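Local coordinates for protein hemoglobin subunit beta (Mustelus griseus, PDB 1GCV) that carries oxygen from the gills to the peripheral tissues, binding it at a heme iron as the beta chain of a tetramer of two alpha and two beta chains, at residues Gln5-Glu10 with Trp120-Glu125. Residues are numbered along the deposited sequence; the frame is centred on the assembly and turned at random.
Sequences QEERDE and WDKFFE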
loop_
_atom_site.group_PDB
_atom_site.type_symbol
_atom_site.label_atom_id
_atom_site.label_comp_id
_atom_site.label_asym_id
_atom_site.label_seq_id
_atom_site.Cartn_x
_atom_site.Cartn_y
_atom_site.Cartn_z
ATOM N N GLN B 5 -16.820 -16.575 -18.328
ATOM C CA GLN B 5 -17.979 -16.010 -19.007
ATOM C C GLN B 5 -18.862 -15.234 -18.022
ATOM O O GLN B 5 -19.450 -14.217 -18.387
ATOM C CB GLN B 5 -18.787 -17.115 -19.691
ATOM C CG GLN B 5 -19.752 -16.625 -20.763
ATOM C CD GLN B 5 -19.115 -15.666 -21.760
ATOM O OE1 GLN B 5 -19.647 -14.586 -22.017
ATOM N NE2 GLN B 5 -17.979 -16.058 -22.330
ATOM N N GLU B 6 -18.946 -15.705 -16.777
ATOM C CA GLU B 6 -19.753 -15.037 -15.754
ATOM C C GLU B 6 -19.244 -13.619 -15.482
ATOM O O GLU B 6 -20.036 -12.697 -15.287
ATOM C CB GLU B 6 -19.745 -15.820 -14.429
ATOM C CG GLU B 6 -20.014 -14.925 -13.197
ATOM C CD GLU B 6 -20.052 -15.673 -11.868
ATOM O OE1 GLU B 6 -19.117 -16.452 -11.576
ATOM O OE2 GLU B 6 -21.021 -15.467 -11.107
ATOM N N GLU B 7 -17.924 -13.456 -15.453
ATOM C CA GLU B 7 -17.320 -12.154 -15.204
ATOM C C GLU B 7 -17.570 -11.221 -16.372
ATOM O O GLU B 7 -17.906 -10.057 -16.180
ATOM C CB GLU B 7 -15.824 -12.306 -14.977
ATOM C CG GLU B 7 -15.493 -13.180 -13.792
ATOM C CD GLU B 7 -14.005 -13.387 -13.633
ATOM O OE1 GLU B 7 -13.289 -13.372 -14.655
ATOM O OE2 GLU B 7 -13.551 -13.565 -12.483
ATOM N N ARG B 8 -17.400 -11.733 -17.586
ATOM C CA ARG B 8 -17.639 -10.936 -18.784
ATOM C C ARG B 8 -19.086 -10.447 -18.771
ATOM O O ARG B 8 -19.365 -9.272 -19.013
ATOM C CB ARG B 8 -17.432 -11.779 -20.039
ATOM C CG ARG B 8 -16.039 -12.291 -20.251
ATOM C CD ARG B 8 -15.989 -13.060 -21.560
ATOM N NE ARG B 8 -14.694 -13.686 -21.788
ATOM C CZ ARG B 8 -13.676 -13.086 -22.395
ATOM N NH1 ARG B 8 -12.524 -13.724 -22.567
ATOM N NH2 ARG B 8 -13.810 -11.841 -22.827
ATOM N N ASP B 9 -20.004 -11.367 -18.490
ATOM C CA ASP B 9 -21.425 -11.057 -18.457
ATOM C C ASP B 9 -21.792 -10.020 -17.401
ATOM O O ASP B 9 -22.556 -9.099 -17.672
ATOM C CB ASP B 9 -22.235 -12.335 -18.224
ATOM C CG ASP B 9 -22.278 -13.234 -19.455
ATOM O OD1 ASP B 9 -22.785 -14.370 -19.348
ATOM O OD2 ASP B 9 -21.800 -12.805 -20.527
ATOM N N GLU B 10 -21.256 -10.174 -16.197
ATOM C CA GLU B 10 -21.544 -9.235 -15.121
ATOM C C GLU B 10 -21.123 -7.830 -15.515
ATOM O O GLU B 10 -21.874 -6.874 -15.330
ATOM C CB GLU B 10 -20.812 -9.648 -13.844
ATOM C CG GLU B 10 -20.674 -8.529 -12.816
ATOM C CD GLU B 10 -22.000 -8.142 -12.177
ATOM O OE1 GLU B 10 -22.123 -6.985 -11.715
ATOM O OE2 GLU B 10 -22.918 -8.991 -12.137
ATOM N N TRP B 120 -15.748 -6.934 -9.931
ATOM C CA TRP B 120 -15.479 -5.531 -10.217
ATOM C C TRP B 120 -14.084 -5.126 -9.760
ATOM O O TRP B 120 -13.398 -4.357 -10.429
ATOM C CB TRP B 120 -16.533 -4.668 -9.539
ATOM C CG TRP B 120 -17.800 -4.709 -10.297
ATOM C CD1 TRP B 120 -18.896 -5.484 -10.034
ATOM C CD2 TRP B 120 -18.089 -3.998 -11.499
ATOM N NE1 TRP B 120 -19.849 -5.298 -11.005
ATOM C CE2 TRP B 120 -19.379 -4.390 -11.918
ATOM C CE3 TRP B 120 -17.380 -3.065 -12.270
ATOM C CZ2 TRP B 120 -19.979 -3.880 -13.073
ATOM C CZ3 TRP B 120 -17.976 -2.558 -13.418
ATOM C CH2 TRP B 120 -19.264 -2.968 -13.808
ATOM N N ASP B 121 -13.667 -5.647 -8.615
ATOM C CA ASP B 121 -12.341 -5.353 -8.087
ATOM C C ASP B 121 -11.316 -5.832 -9.107
ATOM O O ASP B 121 -10.344 -5.146 -9.411
ATOM C CB ASP B 121 -12.138 -6.095 -6.764
ATOM C CG ASP B 121 -10.818 -5.766 -6.105
ATOM O OD1 ASP B 121 -9.881 -6.578 -6.210
ATOM O OD2 ASP B 121 -10.716 -4.695 -5.476
ATOM N N LYS B 122 -11.559 -7.027 -9.633
ATOM C CA LYS B 122 -10.686 -7.640 -10.621
ATOM C C LYS B 122 -10.658 -6.803 -11.884
ATOM O O LYS B 122 -9.598 -6.551 -12.451
ATOM C CB LYS B 122 -11.186 -9.045 -10.943
ATOM C CG LYS B 122 -10.311 -9.803 -11.907
ATOM C CD LYS B 122 -10.992 -11.087 -12.337
ATOM C CE LYS B 122 -9.976 -12.134 -12.740
ATOM N NZ LYS B 122 -10.516 -13.036 -13.787
ATOM N N PHE B 123 -11.832 -6.363 -12.324
ATOM C CA PHE B 123 -11.914 -5.548 -13.523
ATOM C C PHE B 123 -11.172 -4.227 -13.360
ATOM O O PHE B 123 -10.423 -3.828 -14.249
ATOM C CB PHE B 123 -13.370 -5.268 -13.891
ATOM C CG PHE B 123 -13.529 -4.459 -15.151
ATOM C CD1 PHE B 123 -13.091 -4.962 -16.376
ATOM C CD2 PHE B 123 -14.101 -3.190 -15.114
ATOM C CE1 PHE B 123 -13.218 -4.212 -17.543
ATOM C CE2 PHE B 123 -14.232 -2.434 -16.279
ATOM C CZ PHE B 123 -13.789 -2.947 -17.496
ATOM N N PHE B 124 -11.371 -3.547 -12.232
ATOM C CA PHE B 124 -10.707 -2.264 -12.016
ATOM C C PHE B 124 -9.212 -2.400 -11.822
ATOM O O PHE B 124 -8.451 -1.472 -12.087
ATOM C CB PHE B 124 -11.351 -1.535 -10.842
ATOM C CG PHE B 124 -12.668 -0.939 -11.194
ATOM C CD1 PHE B 124 -13.773 -1.125 -10.383
ATOM C CD2 PHE B 124 -12.820 -0.245 -12.390
ATOM C CE1 PHE B 124 -15.019 -0.635 -10.759
ATOM C CE2 PHE B 124 -14.057 0.247 -12.772
ATOM C CZ PHE B 124 -15.161 0.049 -11.952
ATOM N N GLU B 125 -8.794 -3.569 -11.365
ATOM C CA GLU B 125 -7.381 -3.845 -11.173
ATOM C C GLU B 125 -6.734 -3.929 -12.563
ATOM O O GLU B 125 -5.627 -3.434 -12.768
ATOM C CB GLU B 125 -7.225 -5.166 -10.435
ATOM C CG GLU B 125 -6.097 -5.217 -9.447
ATOM C CD GLU B 125 -5.698 -6.648 -9.149
ATOM O OE1 GLU B 125 -6.566 -7.415 -8.672
ATOM O OE2 GLU B 125 -4.525 -7.010 -9.403
#
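Between residues 5-10 and 120-125 the CA atoms come nearest at Glu-7 and Trp-120, 8.5 Å apart, and two polar side-chain links join the helices. At the first, the carboxylate of Glu-7 receives Lys-122 in a salt bridge, NZ lying 2.9 Å from OE1 on its syn side and more weakly 3.3 Å from OE2. The lysine runs out with CG anti to the backbone N (chi1 -177°) and meets the glutamate chain roughly at right angles. Its ammonium also bonds the carbonyl O of His-2 and makes a cation-pi contact with Trp-3, while OE1 of Glu-7 takes the N-H of Thr-4 as well. A glutamine in place of Glu-7 would probably leave the Lys-122 ammonium without its opposite charge. At the second place, Trp-120 NE1 donates to Glu-10 OE1 at 2.9 Å, from the anti side; the oxygen sits at the indole edge near the ring plane, with carboxylate and ring 84° apart. Arg-108 forms a salt bridge to that same oxygen, tying helix 93-108 in. This is the packing of the N-terminal A helix against the H helix in the globin fold, away from the heme-binding histidines.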